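PDB 5DXF: trehalose-6-phosphate phosphatase from Candida albicans, which has an N-terminal part that belongs to glycosyltransferase family 20 of the GT-B clan, with two Rossmann-like domains. Local coordinates for residues Ser71-Phe74 and Leu75-Lys79; Asn514-Ser517 and Thr518-Asp522. All coordinates share one frame; numbering follows the deposited sequence.

Contact 1: Ser71-Phe74 and Leu75-Lys79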
ATOM      1  N   SER A  71      -1.695 -11.761  -0.981  1.00 64.41           N
ATOM      2  CA  SER A  71      -0.559 -12.647  -0.870  1.00 65.82           C
ATOM      3  C   SER A  71      -0.761 -13.611   0.291  1.00 76.27           C
ATOM      4  O   SER A  71      -0.561 -14.808   0.159  1.00 80.17           O
ATOM      5  CB  SER A  71       0.723 -11.842  -0.682  1.00 64.23           C
ATOM      6  OG  SER A  71       1.728 -12.616  -0.059  1.00 71.29           O
ATOM      7  N   GLN A  72      -1.268 -13.111   1.401  1.00 71.23           N
ATOM      8  CA  GLN A  72      -1.466 -13.964   2.545  1.00 74.52           C
ATOM      9  C   GLN A  72      -2.435 -15.062   2.157  1.00 78.37           C
ATOM     10  O   GLN A  72      -2.218 -16.220   2.467  1.00 83.66           O
ATOM     11  CB  GLN A  72      -2.027 -13.140   3.705  1.00 72.71           C
ATOM     12  CG  GLN A  72      -2.860 -13.896   4.725  1.00 72.28           C
ATOM     13  CD  GLN A  72      -2.080 -15.002   5.371  1.00 73.01           C
ATOM     14  OE1 GLN A  72      -0.864 -14.961   5.408  1.00 75.59           O
ATOM     15  NE2 GLN A  72      -2.776 -16.002   5.880  1.00 71.46           N
ATOM     16  N   HIS A  73      -3.496 -14.700   1.452  1.00 76.96           N
ATOM     17  CA  HIS A  73      -4.501 -15.677   1.082  1.00 80.80           C
ATOM     18  C   HIS A  73      -3.908 -16.735   0.186  1.00 82.49           C
ATOM     19  O   HIS A  73      -4.168 -17.915   0.344  1.00 85.68           O
ATOM     20  CB  HIS A  73      -5.671 -15.021   0.369  1.00 79.50           C
ATOM     21  CG  HIS A  73      -6.854 -15.922   0.220  1.00 92.55           C
ATOM     22  ND1 HIS A  73      -7.439 -16.561   1.293  1.00 98.13           N
ATOM     23  CD2 HIS A  73      -7.550 -16.307  -0.872  1.00 90.78           C
ATOM     24  CE1 HIS A  73      -8.448 -17.295   0.868  1.00 94.34           C
ATOM     25  NE2 HIS A  73      -8.538 -17.157  -0.442  1.00 98.67           N
ATOM     26  N   PHE A  74      -3.067 -16.303  -0.735  1.00 80.78           N
ATOM     27  CA  PHE A  74      -2.457 -17.209  -1.676  1.00 78.76           C
ATOM     28  C   PHE A  74      -1.668 -18.208  -0.868  1.00 82.08           C
ATOM     29  O   PHE A  74      -1.620 -19.386  -1.187  1.00 84.15           O
ATOM     30  CB  PHE A  74      -1.533 -16.437  -2.605  1.00 70.26           C
ATOM     31  CG  PHE A  74      -0.830 -17.290  -3.600  1.00 73.83           C
ATOM     32  CD1 PHE A  74      -1.541 -18.081  -4.467  1.00 69.89           C
ATOM     33  CD2 PHE A  74       0.544 -17.301  -3.666  1.00 75.08           C
ATOM     34  CE1 PHE A  74      -0.895 -18.872  -5.388  1.00 77.89           C
ATOM     35  CE2 PHE A  74       1.201 -18.092  -4.579  1.00 77.77           C
ATOM     36  CZ  PHE A  74       0.479 -18.879  -5.446  1.00 71.36           C
ATOM     37  N   LEU A  75      -1.043 -17.716   0.186  1.00 81.77           N
ATOM     38  CA  LEU A  75      -0.261 -18.560   1.076  1.00 84.83           C
ATOM     39  C   LEU A  75      -1.140 -19.537   1.862  1.00 87.93           C
ATOM     40  O   LEU A  75      -0.767 -20.691   2.071  1.00 91.59           O
ATOM     41  CB  LEU A  75       0.549 -17.695   2.036  1.00 87.88           C
ATOM     42  CG  LEU A  75       1.743 -16.953   1.435  1.00 87.94           C
ATOM     43  CD1 LEU A  75       2.466 -16.146   2.500  1.00 88.00           C
ATOM     44  CD2 LEU A  75       2.691 -17.937   0.772  1.00 80.95           C
ATOM     45  N   ALA A  76      -2.310 -19.066   2.282  1.00 85.53           N
ATOM     46  CA  ALA A  76      -3.223 -19.853   3.104  1.00 86.16           C
ATOM     47  C   ALA A  76      -3.794 -21.067   2.375  1.00 88.49           C
ATOM     48  O   ALA A  76      -3.949 -22.134   2.971  1.00 91.67           O
ATOM     49  CB  ALA A  76      -4.354 -18.971   3.600  1.00 81.54           C
ATOM     50  N   GLU A  77      -4.036 -20.899   1.089  1.00 96.22           N
ATOM     51  CA  GLU A  77      -4.628 -21.933   0.268  1.00 96.22           C
ATOM     52  C   GLU A  77      -3.610 -22.813  -0.447  1.00101.70           C
ATOM     53  O   GLU A  77      -3.980 -23.663  -1.239  1.00114.90           O
ATOM     54  CB  GLU A  77      -5.612 -21.319  -0.714  1.00 93.53           C
ATOM     55  CG  GLU A  77      -6.876 -20.833  -0.034  1.00 92.24           C
ATOM     56  CD  GLU A  77      -7.972 -20.507  -1.017  1.00 97.46           C
ATOM     57  OE1 GLU A  77      -7.656 -20.101  -2.150  1.00 99.58           O
ATOM     58  OE2 GLU A  77      -9.151 -20.654  -0.655  1.00102.98           O
ATOM     59  N   ASN A  78      -2.330 -22.594  -0.185  1.00101.22           N
ATOM     60  CA  ASN A  78      -1.292 -23.480  -0.693  1.00100.30           C
ATOM     61  C   ASN A  78      -1.369 -24.856  -0.043  1.00103.60           C
ATOM     62  O   ASN A  78      -1.657 -24.969   1.143  1.00103.19           O
ATOM     63  CB  ASN A  78       0.078 -22.869  -0.435  1.00 94.75           C
ATOM     64  CG  ASN A  78       1.190 -23.658  -1.069  1.00 95.67           C
ATOM     65  OD1 ASN A  78       1.829 -24.487  -0.427  1.00 98.22           O
ATOM     66  ND2 ASN A  78       1.429 -23.402  -2.337  1.00 89.22           N
ATOM     67  N   LYS A  79      -1.122 -25.903  -0.817  1.00104.22           N
ATOM     68  CA  LYS A  79      -1.122 -27.247  -0.257  1.00106.48           C
ATOM     69  C   LYS A  79       0.266 -27.835   0.010  1.00108.33           C
ATOM     70  O   LYS A  79       0.423 -28.703   0.857  1.00107.52           O
ATOM     71  CB  LYS A  79      -1.983 -28.184  -1.116  1.00 20.00           C
ATOM     72  CG  LYS A  79      -1.237 -29.131  -2.040  1.00 20.00           C
ATOM     73  CD  LYS A  79      -2.045 -30.392  -2.312  1.00 20.00           C
ATOM     74  CE  LYS A  79      -3.519 -30.100  -2.571  1.00 20.00           C
ATOM     75  NZ  LYS A  79      -4.414 -31.223  -2.165  1.00 20.00           N
TER

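Contact 2: Asn514-Ser517 and Thr518-Asp522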
ATOM      1  N   ASN A 514       2.699 -14.665  -8.283  1.00 60.03           N
ATOM      2  CA  ASN A 514       4.033 -14.817  -8.830  1.00 63.61           C
ATOM      3  C   ASN A 514       5.044 -13.985  -8.050  1.00 64.14           C
ATOM      4  O   ASN A 514       6.211 -14.356  -7.963  1.00 62.07           O
ATOM      5  CB  ASN A 514       4.064 -14.441 -10.320  1.00 62.01           C
ATOM      6  CG  ASN A 514       5.468 -14.496 -10.906  1.00 74.56           C
ATOM      7  OD1 ASN A 514       6.101 -13.463 -11.119  1.00 82.54           O
ATOM      8  ND2 ASN A 514       5.960 -15.705 -11.166  1.00 69.68           N
ATOM      9  N   TRP A 515       4.632 -12.806  -7.598  1.00 64.87           N
ATOM     10  CA  TRP A 515       5.507 -11.962  -6.805  1.00 53.30           C
ATOM     11  C   TRP A 515       5.806 -12.655  -5.503  1.00 57.17           C
ATOM     12  O   TRP A 515       6.940 -12.719  -5.064  1.00 56.48           O
ATOM     13  CB  TRP A 515       4.853 -10.604  -6.552  1.00 53.59           C
ATOM     14  CG  TRP A 515       5.507  -9.763  -5.491  1.00 56.77           C
ATOM     15  CD1 TRP A 515       6.430  -8.793  -5.679  1.00 56.67           C
ATOM     16  CD2 TRP A 515       5.263  -9.810  -4.085  1.00 53.87           C
ATOM     17  NE1 TRP A 515       6.789  -8.239  -4.487  1.00 52.54           N
ATOM     18  CE2 TRP A 515       6.082  -8.846  -3.490  1.00 56.64           C
ATOM     19  CE3 TRP A 515       4.431 -10.574  -3.274  1.00 52.00           C
ATOM     20  CZ2 TRP A 515       6.095  -8.628  -2.123  1.00 58.39           C
ATOM     21  CZ3 TRP A 515       4.445 -10.361  -1.929  1.00 53.54           C
ATOM     22  CH2 TRP A 515       5.267  -9.395  -1.360  1.00 60.19           C
ATOM     23  N   THR A 516       4.776 -13.207  -4.892  1.00 55.14           N
ATOM     24  CA  THR A 516       4.963 -13.893  -3.633  1.00 64.96           C
ATOM     25  C   THR A 516       5.822 -15.146  -3.796  1.00 63.30           C
ATOM     26  O   THR A 516       6.687 -15.423  -2.983  1.00 68.88           O
ATOM     27  CB  THR A 516       3.639 -14.097  -2.845  1.00 20.00           C
ATOM     28  OG1 THR A 516       3.594 -15.405  -2.273  1.00 20.00           O
ATOM     29  CG2 THR A 516       2.408 -13.856  -3.708  1.00 20.00           C
ATOM     30  N   SER A 517       5.597 -15.893  -4.863  1.00 60.06           N
ATOM     31  CA  SER A 517       6.419 -17.063  -5.136  1.00 67.45           C
ATOM     32  C   SER A 517       7.884 -16.742  -5.424  1.00 62.66           C
ATOM     33  O   SER A 517       8.776 -17.344  -4.858  1.00 56.03           O
ATOM     34  CB  SER A 517       5.813 -17.836  -6.308  1.00 65.07           C
ATOM     35  OG  SER A 517       6.756 -18.681  -6.932  1.00 72.43           O
ATOM     36  N   THR A 518       8.107 -15.754  -6.273  1.00 57.33           N
ATOM     37  CA  THR A 518       9.435 -15.249  -6.605  1.00 57.29           C
ATOM     38  C   THR A 518      10.213 -14.819  -5.364  1.00 65.02           C
ATOM     39  O   THR A 518      11.391 -15.150  -5.227  1.00 59.63           O
ATOM     40  CB  THR A 518       9.365 -14.052  -7.578  1.00 62.64           C
ATOM     41  OG1 THR A 518       8.540 -14.391  -8.701  1.00 65.30           O
ATOM     42  CG2 THR A 518      10.756 -13.675  -8.065  1.00 56.74           C
ATOM     43  N   PHE A 519       9.559 -14.100  -4.454  1.00 63.15           N
ATOM     44  CA  PHE A 519      10.268 -13.606  -3.283  1.00 65.49           C
ATOM     45  C   PHE A 519      10.688 -14.745  -2.359  1.00 62.50           C
ATOM     46  O   PHE A 519      11.810 -14.732  -1.843  1.00 58.57           O
ATOM     47  CB  PHE A 519       9.435 -12.583  -2.511  1.00 64.15           C
ATOM     48  CG  PHE A 519      10.235 -11.821  -1.499  1.00 54.48           C
ATOM     49  CD1 PHE A 519      11.154 -10.865  -1.903  1.00 51.74           C
ATOM     50  CD2 PHE A 519      10.099 -12.084  -0.148  1.00 57.20           C
ATOM     51  CE1 PHE A 519      11.909 -10.173  -0.978  1.00 59.57           C
ATOM     52  CE2 PHE A 519      10.848 -11.392   0.784  1.00 59.88           C
ATOM     53  CZ  PHE A 519      11.756 -10.436   0.368  1.00 58.61           C
ATOM     54  N   ILE A 520       9.807 -15.721  -2.150  1.00 60.07           N
ATOM     55  CA  ILE A 520      10.150 -16.869  -1.315  1.00 66.68           C
ATOM     56  C   ILE A 520      11.356 -17.578  -1.934  1.00 64.45           C
ATOM     57  O   ILE A 520      12.334 -17.911  -1.242  1.00 65.27           O
ATOM     58  CB  ILE A 520       8.948 -17.848  -1.154  1.00 69.95           C
ATOM     59  CG1 ILE A 520       7.873 -17.228  -0.254  1.00 66.45           C
ATOM     60  CG2 ILE A 520       9.402 -19.160  -0.554  1.00 66.76           C
ATOM     61  CD1 ILE A 520       6.440 -17.610  -0.610  1.00 62.02           C
ATOM     62  N   CYS A 521      11.297 -17.754  -3.253  1.00 62.82           N
ATOM     63  CA  CYS A 521      12.399 -18.354  -3.994  1.00 64.77           C
ATOM     64  C   CYS A 521      13.697 -17.551  -3.815  1.00 69.76           C
ATOM     65  O   CYS A 521      14.767 -18.140  -3.736  1.00 64.42           O
ATOM     66  CB  CYS A 521      12.044 -18.489  -5.478  1.00 66.55           C
ATOM     67  SG  CYS A 521      11.134 -20.014  -5.897  1.00 87.56           S
ATOM     68  N   ASP A 522      13.603 -16.225  -3.713  1.00 71.12           N
ATOM     69  CA  ASP A 522      14.795 -15.389  -3.540  1.00 66.13           C
ATOM     70  C   ASP A 522      15.386 -15.537  -2.131  1.00 71.35           C
ATOM     71  O   ASP A 522      16.612 -15.671  -1.966  1.00 73.39           O
ATOM     72  CB  ASP A 522      14.467 -13.923  -3.835  1.00 63.52           C
ATOM     73  CG  ASP A 522      14.060 -13.693  -5.284  1.00 64.11           C
ATOM     74  OD1 ASP A 522      14.417 -14.515  -6.154  1.00 72.44           O
ATOM     75  OD2 ASP A 522      13.377 -12.683  -5.553  1.00 59.04           O
TER

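Contact 1: Ser71-Phe74 and Leu75-Lys79
With CG of His73 anti to the backbone N (chi1 -168°) and CG of Glu77 beside its own backbone N, anti to the carbonyl carbon (chi1 -72°), the two side chains one helical turn apart are brought together on the exposed side of helix 66-76. CG of Glu77 then lies over one face of the imidazole in a CH-pi contact, 4.3 Å from the ring centroid of His73. The carboxylate hangs past the NE2 corner of the ring, with CD of Glu77 3.4 Å from NE2 of His73. It stands beyond that nitrogen, its plane 38° from that of the imidazole, so the face contact belongs to CG alone.

Beneath this pair the last turn of the helix is closed by backbone bonds: Leu75 N to Ser71 O, Ala76 N to Gln72 O, and Glu77 N to His73 O at 3.1 Å. On the buried side Leu75, with CG beside its backbone N, lies along the preceding turn and meets Ile33 and Asn35. Phe74 is directed to helix 512-526, where it touches Gln513 and Thr516. Past the helix end, Asn78 OD1 accepts a hydrogen bond from Trp81 N, fastening the turn that leads to strand 84-88.

The proximity of carboxylate and imidazole would be expected to favour a protonated His73, although the carboxylate stands above and beyond NE2, no hydrogen bond is made, and the attraction would be tempered by solvent at this surface.

Contact 2: Asn514-Ser517 and Thr518-Asp522
Thr518 reaches back one turn to Asn514, whose carbonyl oxygen accepts a hydrogen bond from the backbone N of Thr518 at 2.9 Å. That N approaches from above the carbonyl plane, 36° out of it. The hydroxyl of Thr518, beside the backbone N of its own residue (chi1 -51°), is placed at the same oxygen, but OG1 is modelled unrealistically close to it and the geometry of this second bond is doubtful. The loose part lies on the outer side of helix 512-526, where the exposed amide of Asn514 merely passes the hydroxyl, OD1 of Asn514 being 3.6 Å from OG1 of Thr518.

The inner side is the packed one. Trp515, Thr516 and Phe519 are buried there, and the indole NE1 is satisfied by Leu297 O. Thr516 and Ile520 lie side by side and point the same way, touching where CD1 of Ile520 is 4.0 Å from OG1 of Thr516. Regular backbone bonds run beneath them, Phe519 N to Trp515 O at 3.0 Å and Ile520 N to Thr516 O at 3.2 Å. Ser517 OG is hydrogen-bonded to Ala2 O.

The helix rests on the large sheet of its domain: Phe519 stacks on Trp202 of strand 200-204, Trp515 meets Phe227 of strand 223-227 edge-to-face, and Ile520 packs on Ile200. Helix 66-76 crosses it, with Ser71 and Phe74 on Thr516 and Leu75 on Ile520.

From the N terminus, contact 1 comes first, at the end of helix 66-76 between strands 34-37 and 84-88; contact 2 follows more than 430 residues later, in helix 512-526 near the C terminus. Each is local to one helix, so neither closes a long loop, and they stand in series without nesting or crossing. In space the centres of contact 1 and contact 2 are 13 Å apart. Ser71 OG approaches Thr516 CB to 3.7 Å, and Leu75 CD2 meets Ile520 CD1 at 4.0 Å. The chain passes through the three-stranded parallel sheets and then returns, so this helix pair joins an early helix to the last helix of the chain beside the nine-stranded sheet, consistent with the GT-B fold.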